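Local coordinates for protein transcriptional regulator (NtrC family) (Aquifex aeolicus, PDB 3DZD) that probably activates transcription by sigma54 RNA polymerase, using an ATP-hydrolysing AAA+ domain controlled by a response-regulator receiver domain, at residues Ile129-Glu134 / Leu139-Leu144; Glu166-Leu171 / Ile296-Leu301; Arg170-Tyr175 / Arg265-Thr270. One frame throughout, in Å; residues are numbered along the deposited sequence.

In the fold
Following the chain from the N terminus, contact 1 comes first. It folds the loop 129-134 back on helix 136-149, a short closure with four residues between its segments. Contacts 2 and 3 both start on helix 165-176 and share Arg170 and Leu171. Contact 3 closes at strand 265-270 and contact 2 at segment 296-301, so contact 3 largely nests within contact 2. Both set the helix against the same parallel sheet. Ile141 packs on Leu298 and Phe131 on Leu171, which joins contact 1 to contact 2. Residues of contacts 1 and 2 also touch the bound ADP.

Contact 1. Residues Ile129-Glu134 / Leu139-Leu144; sequences IEFVGE and LEIKRL. With ADP (adenosine-5'-diphosphate), chain C.
The adenine end of the nucleotide site of the AAA+ domain is built here, where the loop 129-134 passes between ADP and helix 136-149. Lys142 of the helix meets the loop through CG, CE and NZ. Its chain is extended beyond CG, which carries NZ past the Phe131 ring to the backbone carbonyls. NZ donates to Gly133 O at 2.7 Å, in the carbonyl plane and on a lone pair, with a C=O...N angle of 136°. A second, weak bond runs from NZ to Phe131 O at 2.8 Å. A water accepts from NZ and donates to Glu134 OE2, bridging two opposite charges whose atoms NZ and OE2 stand 4.1 Å apart.

Lower on the chain, Lys142 CE lies obliquely against Phe131, 3.5 Å from CD1. Phe131 CG is anti to the backbone N (chi1 -174°), and this turns the ring toward the helix. Ile141 CG2 meets the ring edge at CE1, and the adenine amino group N6 is also at the edge. Leu139 CD2 packs against Glu134 OE1 at 3.5 Å. An alanine in place of Lys142 takes away the amino group that both carbonyls share, and would probably leave the loop freer to shift against the helix.

Between those carbonyls, Val132 reads the base. Its N donates to ADP N1 at 2.9 Å, nearly straight at 171°, and ADP N6 donates to Val132 O at 3.1 Å. Such paired backbone recognition of adenine N1 and N6 is familiar from ATP-binding sites, here in an AAA+ ATPase.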
loop_
_atom_site.group_PDB
_atom_site.type_symbol
_atom_site.label_atom_id
_atom_site.label_comp_id
_atom_site.label_asym_id
_atom_site.label_seq_id
_atom_site.Cartn_x
_atom_site.Cartn_y
_atom_site.Cartn_z
ATOM N N ILE A 129 -6.990 12.649 -5.195
ATOM C CA ILE A 129 -8.138 12.076 -5.890
ATOM C C ILE A 129 -8.824 13.131 -6.736
ATOM O O ILE A 129 -9.208 14.186 -6.236
ATOM C CB ILE A 129 -9.157 11.480 -4.905
ATOM C CG1 ILE A 129 -8.550 10.294 -4.158
ATOM C CG2 ILE A 129 -10.405 11.038 -5.633
ATOM C CD1 ILE A 129 -9.384 9.846 -2.990
ATOM N N GLU A 130 -8.973 12.841 -8.022
ATOM C CA GLU A 130 -9.617 13.768 -8.941
ATOM C C GLU A 130 -11.121 13.542 -8.951
ATOM O O GLU A 130 -11.600 12.445 -9.234
ATOM C CB GLU A 130 -9.057 13.586 -10.351
ATOM C CG GLU A 130 -7.536 13.629 -10.429
ATOM C CD GLU A 130 -6.985 15.044 -10.488
ATOM O OE1 GLU A 130 -7.789 15.995 -10.632
ATOM O OE2 GLU A 130 -5.748 15.201 -10.393
ATOM N N PHE A 131 -11.867 14.590 -8.635
ATOM C CA PHE A 131 -13.316 14.515 -8.658
ATOM C C PHE A 131 -13.826 15.695 -9.448
ATOM O O PHE A 131 -14.130 16.742 -8.891
ATOM C CB PHE A 131 -13.863 14.548 -7.241
ATOM C CG PHE A 131 -15.332 14.325 -7.165
ATOM C CD1 PHE A 131 -16.068 14.808 -6.091
ATOM C CD2 PHE A 131 -15.986 13.639 -8.177
ATOM C CE1 PHE A 131 -17.431 14.597 -6.019
ATOM C CE2 PHE A 131 -17.348 13.426 -8.120
ATOM C CZ PHE A 131 -18.076 13.909 -7.039
ATOM N N VAL A 132 -13.909 15.529 -10.760
ATOM C CA VAL A 132 -14.133 16.661 -11.646
ATOM C C VAL A 132 -15.615 16.954 -11.860
ATOM O O VAL A 132 -16.411 16.040 -12.085
ATOM C CB VAL A 132 -13.434 16.448 -12.995
ATOM C CG1 VAL A 132 -13.776 17.577 -13.957
ATOM C CG2 VAL A 132 -11.937 16.353 -12.780
ATOM N N GLY A 133 -15.971 18.233 -11.785
ATOM C CA GLY A 133 -17.338 18.662 -11.991
ATOM C C GLY A 133 -17.658 19.983 -11.318
ATOM O O GLY A 133 -17.297 20.209 -10.154
ATOM N N GLU A 134 -18.357 20.847 -12.047
ATOM C CA GLU A 134 -18.767 22.144 -11.527
ATOM C C GLU A 134 -20.288 22.361 -11.569
ATOM O O GLU A 134 -20.769 23.398 -11.139
ATOM C CB GLU A 134 -18.040 23.283 -12.260
ATOM C CG GLU A 134 -16.511 23.282 -12.081
ATOM C CD GLU A 134 -16.076 23.438 -10.629
ATOM O OE1 GLU A 134 -16.643 24.296 -9.911
ATOM O OE2 GLU A 134 -15.157 22.699 -10.204
ATOM N N LEU A 139 -21.299 20.260 -7.139
ATOM C CA LEU A 139 -20.741 21.125 -6.100
ATOM C C LEU A 139 -21.433 20.894 -4.754
ATOM O O LEU A 139 -20.802 20.970 -3.700
ATOM C CB LEU A 139 -20.825 22.599 -6.512
ATOM C CG LEU A 139 -20.011 22.907 -7.775
ATOM C CD1 LEU A 139 -20.174 24.352 -8.215
ATOM C CD2 LEU A 139 -18.528 22.553 -7.553
ATOM N N GLU A 140 -22.726 20.600 -4.799
ATOM C CA GLU A 140 -23.497 20.310 -3.597
ATOM C C GLU A 140 -22.976 19.044 -2.902
ATOM O O GLU A 140 -22.795 19.026 -1.689
ATOM C CB GLU A 140 -24.973 20.174 -3.970
ATOM C CG GLU A 140 -25.930 19.986 -2.814
ATOM C CD GLU A 140 -27.374 19.794 -3.290
ATOM O OE1 GLU A 140 -27.570 19.254 -4.411
ATOM O OE2 GLU A 140 -28.315 20.186 -2.547
ATOM N N ILE A 141 -22.724 17.994 -3.689
ATOM C CA ILE A 141 -22.118 16.753 -3.189
ATOM C C ILE A 141 -20.728 17.037 -2.592
ATOM O O ILE A 141 -20.396 16.566 -1.502
ATOM C CB ILE A 141 -22.030 15.673 -4.307
ATOM C CG1 ILE A 141 -23.427 15.152 -4.663
ATOM C CG2 ILE A 141 -21.107 14.523 -3.915
ATOM C CD1 ILE A 141 -23.510 14.398 -5.965
ATOM N N LYS A 142 -19.929 17.834 -3.295
ATOM C CA LYS A 142 -18.578 18.152 -2.829
ATOM C C LYS A 142 -18.551 18.862 -1.476
ATOM O O LYS A 142 -17.620 18.661 -0.690
ATOM C CB LYS A 142 -17.819 18.970 -3.870
ATOM C CG LYS A 142 -17.416 18.177 -5.097
ATOM C CD LYS A 142 -16.618 19.027 -6.072
ATOM C CE LYS A 142 -16.047 18.179 -7.188
ATOM N NZ LYS A 142 -15.646 19.013 -8.361
ATOM N N ARG A 143 -19.570 19.677 -1.204
ATOM C CA ARG A 143 -19.703 20.346 0.092
ATOM C C ARG A 143 -20.228 19.398 1.166
ATOM O O ARG A 143 -19.959 19.573 2.355
ATOM C CB ARG A 143 -20.638 21.555 -0.006
ATOM C CG ARG A 143 -20.012 22.775 -0.660
ATOM C CD ARG A 143 -20.949 23.987 -0.646
ATOM N NE ARG A 143 -21.874 23.995 -1.779
ATOM C CZ ARG A 143 -23.156 23.651 -1.691
ATOM N NH1 ARG A 143 -23.659 23.277 -0.517
ATOM N NH2 ARG A 143 -23.931 23.685 -2.770
ATOM N N LEU A 144 -20.984 18.394 0.741
ATOM C CA LEU A 144 -21.623 17.479 1.672
ATOM C C LEU A 144 -20.632 16.452 2.218
ATOM O O LEU A 144 -20.678 16.092 3.394
ATOM C CB LEU A 144 -22.786 16.775 0.975
ATOM C CG LEU A 144 -23.462 15.633 1.723
ATOM C CD1 LEU A 144 -24.261 16.167 2.927
ATOM C CD2 LEU A 144 -24.345 14.824 0.770
HETATM P PB ADP C . -18.992 3.645 -10.452
HETATM O O1B ADP C . -18.105 3.471 -9.236
HETATM O O2B ADP C . -19.532 2.353 -11.025
HETATM O O3B ADP C . -20.073 4.669 -10.287
HETATM P PA ADP C . -16.468 4.472 -11.623
HETATM O O1A ADP C . -16.103 5.731 -10.887
HETATM O O2A ADP C . -15.804 3.185 -11.178
HETATM O O3A ADP C . -18.083 4.313 -11.621
HETATM O "O5'" ADP C . -16.133 4.676 -13.184
HETATM C "C5'" ADP C . -15.749 5.950 -13.684
HETATM C "C4'" ADP C . -14.338 5.946 -14.237
HETATM O "O4'" ADP C . -14.036 7.301 -14.544
HETATM C "C3'" ADP C . -13.342 5.582 -13.155
HETATM O "O3'" ADP C . -12.107 5.210 -13.775
HETATM C "C2'" ADP C . -13.074 6.861 -12.408
HETATM O "O2'" ADP C . -11.673 6.881 -12.125
HETATM C "C1'" ADP C . -13.377 7.932 -13.434
HETATM N N9 ADP C . -14.274 8.975 -12.893
HETATM C C8 ADP C . -15.571 8.803 -12.576
HETATM N N7 ADP C . -16.130 9.947 -12.137
HETATM C C5 ADP C . -15.171 10.889 -12.171
HETATM C C6 ADP C . -15.094 12.324 -11.825
HETATM N N6 ADP C . -16.185 12.985 -11.353
HETATM N N1 ADP C . -13.913 12.944 -12.005
HETATM C C2 ADP C . -12.839 12.286 -12.479
HETATM N N3 ADP C . -12.831 10.982 -12.807
HETATM C C4 ADP C . -13.952 10.246 -12.675
HETATM O O HOH W 1 -14.709 21.650 -7.700
#

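Contact 2. Residues Glu166-Leu171 / Ile296-Leu301. With ADP (adenosine-5'-diphosphate), chain C.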
loop_
_atom_site.group_PDB
_atom_site.type_symbol
_atom_site.label_atom_id
_atom_site.label_comp_id
_atom_site.label_asym_id
_atom_site.label_seq_id
_atom_site.Cartn_x
_atom_site.Cartn_y
_atom_site.Cartn_z
ATOM N N GLU A 166 -17.339 5.162 -6.499
ATOM C CA GLU A 166 -16.131 4.792 -5.771
ATOM C C GLU A 166 -15.261 6.004 -5.431
ATOM O O GLU A 166 -14.676 6.082 -4.345
ATOM C CB GLU A 166 -15.310 3.738 -6.527
ATOM C CG GLU A 166 -13.918 3.543 -5.931
ATOM C CD GLU A 166 -13.160 2.341 -6.489
ATOM O OE1 GLU A 166 -13.782 1.289 -6.776
ATOM O OE2 GLU A 166 -11.919 2.452 -6.613
ATOM N N ILE A 167 -15.168 6.952 -6.353
ATOM C CA ILE A 167 -14.425 8.174 -6.071
ATOM C C ILE A 167 -14.977 8.869 -4.837
ATOM O O ILE A 167 -14.219 9.316 -3.979
ATOM C CB ILE A 167 -14.480 9.173 -7.220
ATOM C CG1 ILE A 167 -13.726 8.633 -8.440
ATOM C CG2 ILE A 167 -13.902 10.492 -6.774
ATOM C CD1 ILE A 167 -13.553 9.662 -9.544
ATOM N N VAL A 168 -16.299 8.980 -4.757
ATOM C CA VAL A 168 -16.908 9.658 -3.631
ATOM C C VAL A 168 -16.562 8.918 -2.338
ATOM O O VAL A 168 -16.243 9.540 -1.318
ATOM C CB VAL A 168 -18.436 9.764 -3.784
ATOM C CG1 VAL A 168 -19.045 10.419 -2.549
ATOM C CG2 VAL A 168 -18.792 10.540 -5.039
ATOM N N ALA A 169 -16.625 7.592 -2.396
ATOM C CA ALA A 169 -16.298 6.733 -1.262
ATOM C C ALA A 169 -14.855 6.932 -0.761
ATOM O O ALA A 169 -14.623 7.030 0.446
ATOM C CB ALA A 169 -16.558 5.275 -1.613
ATOM N N ARG A 170 -13.895 7.000 -1.678
ATOM C CA ARG A 170 -12.503 7.273 -1.306
ATOM C C ARG A 170 -12.338 8.661 -0.718
ATOM O O ARG A 170 -11.583 8.860 0.237
ATOM C CB ARG A 170 -11.565 7.108 -2.501
ATOM C CG ARG A 170 -11.311 5.658 -2.867
ATOM C CD ARG A 170 -10.311 5.525 -4.003
ATOM N NE ARG A 170 -10.221 4.126 -4.425
ATOM C CZ ARG A 170 -9.510 3.199 -3.783
ATOM N NH1 ARG A 170 -8.815 3.528 -2.693
ATOM N NH2 ARG A 170 -9.487 1.949 -4.230
ATOM N N LEU A 171 -13.042 9.625 -1.301
ATOM C CA LEU A 171 -13.020 10.977 -0.775
ATOM C C LEU A 171 -13.480 10.951 0.664
ATOM O O LEU A 171 -12.820 11.507 1.539
ATOM C CB LEU A 171 -13.906 11.904 -1.608
ATOM C CG LEU A 171 -13.323 12.234 -2.989
ATOM C CD1 LEU A 171 -14.251 13.153 -3.784
ATOM C CD2 LEU A 171 -11.928 12.856 -2.857
ATOM N N ILE A 296 -26.197 9.731 -0.362
ATOM C CA ILE A 296 -25.761 10.665 -1.373
ATOM C C ILE A 296 -26.257 10.118 -2.690
ATOM O O ILE A 296 -26.141 8.916 -2.950
ATOM C CB ILE A 296 -24.226 10.760 -1.448
ATOM C CG1 ILE A 296 -23.645 11.245 -0.125
ATOM C CG2 ILE A 296 -23.797 11.661 -2.607
ATOM C CD1 ILE A 296 -22.143 11.074 -0.018
ATOM N N TYR A 297 -26.807 11.000 -3.514
ATOM C CA TYR A 297 -27.253 10.640 -4.847
ATOM C C TYR A 297 -26.339 11.286 -5.885
ATOM O O TYR A 297 -26.203 12.502 -5.909
ATOM C CB TYR A 297 -28.695 11.109 -5.067
ATOM C CG TYR A 297 -29.169 10.893 -6.479
ATOM C CD1 TYR A 297 -29.507 9.627 -6.925
ATOM C CD2 TYR A 297 -29.264 11.947 -7.369
ATOM C CE1 TYR A 297 -29.931 9.417 -8.213
ATOM C CE2 TYR A 297 -29.694 11.755 -8.653
ATOM C CZ TYR A 297 -30.027 10.488 -9.077
ATOM O OH TYR A 297 -30.447 10.276 -10.370
ATOM N N LEU A 298 -25.703 10.474 -6.722
ATOM C CA LEU A 298 -24.925 10.990 -7.847
ATOM C C LEU A 298 -25.768 10.978 -9.108
ATOM O O LEU A 298 -26.199 9.923 -9.548
ATOM C CB LEU A 298 -23.678 10.132 -8.102
ATOM C CG LEU A 298 -22.720 9.925 -6.937
ATOM C CD1 LEU A 298 -21.433 9.233 -7.399
ATOM C CD2 LEU A 298 -22.419 11.261 -6.266
ATOM N N PRO A 299 -25.986 12.149 -9.708
ATOM C CA PRO A 299 -26.786 12.253 -10.941
ATOM C C PRO A 299 -26.084 11.624 -12.152
ATOM O O PRO A 299 -24.859 11.601 -12.186
ATOM C CB PRO A 299 -26.897 13.766 -11.171
ATOM C CG PRO A 299 -26.135 14.426 -10.074
ATOM C CD PRO A 299 -25.345 13.418 -9.333
ATOM N N PRO A 300 -26.854 11.149 -13.147
ATOM C CA PRO A 300 -26.234 10.681 -14.389
ATOM C C PRO A 300 -25.431 11.794 -15.037
ATOM O O PRO A 300 -25.675 12.983 -14.796
ATOM C CB PRO A 300 -27.427 10.325 -15.276
ATOM C CG PRO A 300 -28.585 10.178 -14.349
ATOM C CD PRO A 300 -28.323 11.088 -13.203
ATOM N N LEU A 301 -24.463 11.400 -15.850
ATOM C CA LEU A 301 -23.612 12.345 -16.542
ATOM C C LEU A 301 -24.430 13.326 -17.396
ATOM O O LEU A 301 -24.119 14.517 -17.432
ATOM C CB LEU A 301 -22.581 11.594 -17.389
ATOM C CG LEU A 301 -21.701 12.415 -18.329
ATOM C CD1 LEU A 301 -21.012 13.546 -17.596
ATOM C CD2 LEU A 301 -20.677 11.492 -19.011
HETATM P PB ADP C . -18.992 3.645 -10.452
HETATM O O1B ADP C . -18.105 3.471 -9.236
HETATM O O2B ADP C . -19.532 2.353 -11.025
HETATM O O3B ADP C . -20.073 4.669 -10.287
HETATM P PA ADP C . -16.468 4.472 -11.623
HETATM O O1A ADP C . -16.103 5.731 -10.887
HETATM O O2A ADP C . -15.804 3.185 -11.178
HETATM O O3A ADP C . -18.083 4.313 -11.621
HETATM O "O5'" ADP C . -16.133 4.676 -13.184
HETATM C "C5'" ADP C . -15.749 5.950 -13.684
HETATM C "C4'" ADP C . -14.338 5.946 -14.237
HETATM O "O4'" ADP C . -14.036 7.301 -14.544
HETATM C "C3'" ADP C . -13.342 5.582 -13.155
HETATM O "O3'" ADP C . -12.107 5.210 -13.775
HETATM C "C2'" ADP C . -13.074 6.861 -12.408
HETATM O "O2'" ADP C . -11.673 6.881 -12.125
HETATM C "C1'" ADP C . -13.377 7.932 -13.434
HETATM N N9 ADP C . -14.274 8.975 -12.893
HETATM C C8 ADP C . -15.571 8.803 -12.576
HETATM N N7 ADP C . -16.130 9.947 -12.137
HETATM C C5 ADP C . -15.171 10.889 -12.171
HETATM C C6 ADP C . -15.094 12.324 -11.825
HETATM N N6 ADP C . -16.185 12.985 -11.353
HETATM N N1 ADP C . -13.913 12.944 -12.005
HETATM C C2 ADP C . -12.839 12.286 -12.479
HETATM N N3 ADP C . -12.831 10.982 -12.807
HETATM C C4 ADP C . -13.952 10.246 -12.675
#
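This is buried apolar packing between helix 165-176 and segment 296-301 on the edge strand of the parallel sheet. Val168 faces this segment and divides its two methyls between two partners. CG1 meets Ile296 CD1 tip to tip at 4.1 Å. CG2 takes Leu298, 3.8 Å from CD1 and 3.9 Å from CD2, so it sits against both branches of the leucine, the two side chains running past one another in opposite senses. The split follows from chi1 of 177°, which sets CG1 anti to the backbone N and CG2 beside it. Ile145 of helix 136-149 and Ile157 of strand 155-158 also touch Val168.

The fold is the P-loop NTPase core of the AAA+ domain, and this helix follows the phosphate-binding loop. Glu166 N, near the helix start, gives a weak bond to the beta-phosphate oxygen ADP O1B at 3.3 Å; Lys165 N and Gly162 N also bond to ADP. One residue on, Ile167 CD1 lies 3.2 Å from ADP C4, against the adenine. On the helix side turned from the strand, Arg170 NE bonds Glu166 OE2 at 3.2 Å in a salt bridge. The carboxylate oxygen lies close to the guanidinium plane.

Contact 3. Residues Arg170-Tyr175 / Arg265-Thr270; sequences RLIHRY and RVISAT
Ile172 meets Ile267 with its beta-branch where helix 165-176 packs on strand 265-270 of the parallel sheet, in the alpha/beta core of the P-loop NTPase fold. From CB outward, Ile172 keeps meeting one atom, Ile267 CD1. CB itself lies 3.8 Å from Ile267 CD1. The branch methyl CG2 is the nearest atom to the strand, 3.5 Å from the same CD1. It is placed anti to the backbone N by chi1 of -72°, which sends CG1 the other way, beside that N. At the end of the longer branch, Ile172 CD1 also comes within 4.2 Å of Ile267 CD1. One methyl of Ile267 thus fits against three carbons of Ile172.

Ile267 meets the helix with its end methyl CD1. The two isoleucines cross at an oblique angle. Ile145 of helix 136-149 also touches Ile172. Phe227, on the neighbouring strand 225-229, touches Ile267, so the pair is part of a wider apolar layer between helices and sheet.

The second partner of Ile172 CG2 is polar. Arg265 bends at chi2 (-85°) and brings its guanidinium round to this methyl, the side chains crossing at about a right angle. The arginine's hydrogen bonds go to backbone carbonyls at and just after the end of helix 136-149: NE to Ala153 O, NH1 to Ala149 O and NH2 to Ile148 O. All three nitrogens of this buried group are therefore satisfied. The contact with the helix is plain packing, with Arg265 NH1 3.7 Å from Ile172 CG2.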
loop_
_atom_site.group_PDB
_atom_site.type_symbol
_atom_site.label_atom_id
_atom_site.label_comp_id
_atom_site.label_asym_id
_atom_site.label_seq_id
_atom_site.Cartn_x
_atom_site.Cartn_y
_atom_site.Cartn_z
ATOM N N ARG A 170 -13.895 7.000 -1.678
ATOM C CA ARG A 170 -12.503 7.273 -1.306
ATOM C C ARG A 170 -12.338 8.661 -0.718
ATOM O O ARG A 170 -11.583 8.860 0.237
ATOM C CB ARG A 170 -11.565 7.108 -2.501
ATOM C CG ARG A 170 -11.311 5.658 -2.867
ATOM C CD ARG A 170 -10.311 5.525 -4.003
ATOM N NE ARG A 170 -10.221 4.126 -4.425
ATOM C CZ ARG A 170 -9.510 3.199 -3.783
ATOM N NH1 ARG A 170 -8.815 3.528 -2.693
ATOM N NH2 ARG A 170 -9.487 1.949 -4.230
ATOM N N LEU A 171 -13.042 9.625 -1.301
ATOM C CA LEU A 171 -13.020 10.977 -0.775
ATOM C C LEU A 171 -13.480 10.951 0.664
ATOM O O LEU A 171 -12.820 11.507 1.539
ATOM C CB LEU A 171 -13.906 11.904 -1.608
ATOM C CG LEU A 171 -13.323 12.234 -2.989
ATOM C CD1 LEU A 171 -14.251 13.153 -3.784
ATOM C CD2 LEU A 171 -11.928 12.856 -2.857
ATOM N N ILE A 172 -14.610 10.289 0.908
ATOM C CA ILE A 172 -15.186 10.205 2.251
ATOM C C ILE A 172 -14.184 9.594 3.230
ATOM O O ILE A 172 -13.969 10.125 4.314
ATOM C CB ILE A 172 -16.495 9.368 2.261
ATOM C CG1 ILE A 172 -17.645 10.141 1.598
ATOM C CG2 ILE A 172 -16.869 8.964 3.681
ATOM C CD1 ILE A 172 -18.854 9.285 1.289
ATOM N N HIS A 173 -13.577 8.478 2.841
ATOM C CA HIS A 173 -12.565 7.837 3.664
ATOM C C HIS A 173 -11.436 8.824 3.972
ATOM O O HIS A 173 -11.116 9.083 5.135
ATOM C CB HIS A 173 -12.019 6.595 2.966
ATOM C CG HIS A 173 -10.844 5.978 3.661
ATOM N ND1 HIS A 173 -10.950 5.341 4.880
ATOM C CD2 HIS A 173 -9.536 5.911 3.311
ATOM C CE1 HIS A 173 -9.757 4.908 5.251
ATOM N NE2 HIS A 173 -8.884 5.237 4.316
ATOM N N ARG A 174 -10.855 9.381 2.915
ATOM C CA ARG A 174 -9.827 10.411 3.030
ATOM C C ARG A 174 -10.151 11.482 4.075
ATOM O O ARG A 174 -9.327 11.780 4.935
ATOM C CB ARG A 174 -9.609 11.079 1.671
ATOM C CG ARG A 174 -8.424 12.021 1.627
ATOM C CD ARG A 174 -7.123 11.243 1.694
ATOM N NE ARG A 174 -7.070 10.171 0.702
ATOM C CZ ARG A 174 -6.536 10.303 -0.509
ATOM N NH1 ARG A 174 -6.010 11.464 -0.877
ATOM N NH2 ARG A 174 -6.526 9.278 -1.353
ATOM N N TYR A 175 -11.345 12.062 3.990
ATOM C CA TYR A 175 -11.750 13.147 4.888
ATOM C C TYR A 175 -12.103 12.661 6.290
ATOM O O TYR A 175 -11.986 13.415 7.256
ATOM C CB TYR A 175 -12.934 13.927 4.304
ATOM C CG TYR A 175 -12.607 14.700 3.042
ATOM C CD1 TYR A 175 -11.789 14.153 2.062
ATOM C CD2 TYR A 175 -13.130 15.970 2.821
ATOM C CE1 TYR A 175 -11.488 14.849 0.903
ATOM C CE2 TYR A 175 -12.837 16.674 1.658
ATOM C CZ TYR A 175 -12.014 16.106 0.704
ATOM O OH TYR A 175 -11.712 16.788 -0.456
ATOM N N ARG A 265 -15.856 1.636 9.095
ATOM C CA ARG A 265 -16.862 2.550 8.586
ATOM C C ARG A 265 -17.340 1.969 7.263
ATOM O O ARG A 265 -16.545 1.728 6.356
ATOM C CB ARG A 265 -16.267 3.937 8.384
ATOM C CG ARG A 265 -17.274 5.055 8.452
ATOM C CD ARG A 265 -17.956 5.283 7.106
ATOM N NE ARG A 265 -18.944 6.350 7.224
ATOM C CZ ARG A 265 -18.637 7.643 7.276
ATOM N NH1 ARG A 265 -17.367 8.024 7.214
ATOM N NH2 ARG A 265 -19.598 8.548 7.403
ATOM N N VAL A 266 -18.637 1.722 7.166
ATOM C CA VAL A 266 -19.203 1.061 6.005
ATOM C C VAL A 266 -19.760 2.050 4.997
ATOM O O VAL A 266 -20.630 2.864 5.321
ATOM C CB VAL A 266 -20.329 0.107 6.412
ATOM C CG1 VAL A 266 -20.940 -0.541 5.178
ATOM C CG2 VAL A 266 -19.794 -0.940 7.379
ATOM N N ILE A 267 -19.248 1.978 3.774
ATOM C CA ILE A 267 -19.805 2.762 2.678
ATOM C C ILE A 267 -20.313 1.805 1.614
ATOM O O ILE A 267 -19.604 0.873 1.222
ATOM C CB ILE A 267 -18.778 3.731 2.053
ATOM C CG1 ILE A 267 -18.210 4.667 3.127
ATOM C CG2 ILE A 267 -19.426 4.521 0.922
ATOM C CD1 ILE A 267 -17.225 5.693 2.595
ATOM N N SER A 268 -21.537 2.038 1.155
ATOM C CA SER A 268 -22.168 1.161 0.187
ATOM C C SER A 268 -22.592 1.939 -1.027
ATOM O O SER A 268 -22.791 3.146 -0.961
ATOM C CB SER A 268 -23.403 0.513 0.801
ATOM O OG SER A 268 -23.037 -0.235 1.933
ATOM N N ALA A 269 -22.750 1.235 -2.134
ATOM C CA ALA A 269 -23.132 1.861 -3.385
ATOM C C ALA A 269 -24.115 0.958 -4.100
ATOM O O ALA A 269 -24.009 -0.265 -4.010
ATOM C CB ALA A 269 -21.923 2.093 -4.236
ATOM N N THR A 270 -25.073 1.551 -4.802
ATOM C CA THR A 270 -26.056 0.780 -5.537
ATOM C C THR A 270 -26.506 1.554 -6.777
ATOM O O THR A 270 -26.471 2.786 -6.799
ATOM C CB THR A 270 -27.272 0.445 -4.635
ATOM O OG1 THR A 270 -28.171 -0.432 -5.319
ATOM C CG2 THR A 270 -28.013 1.713 -4.235
#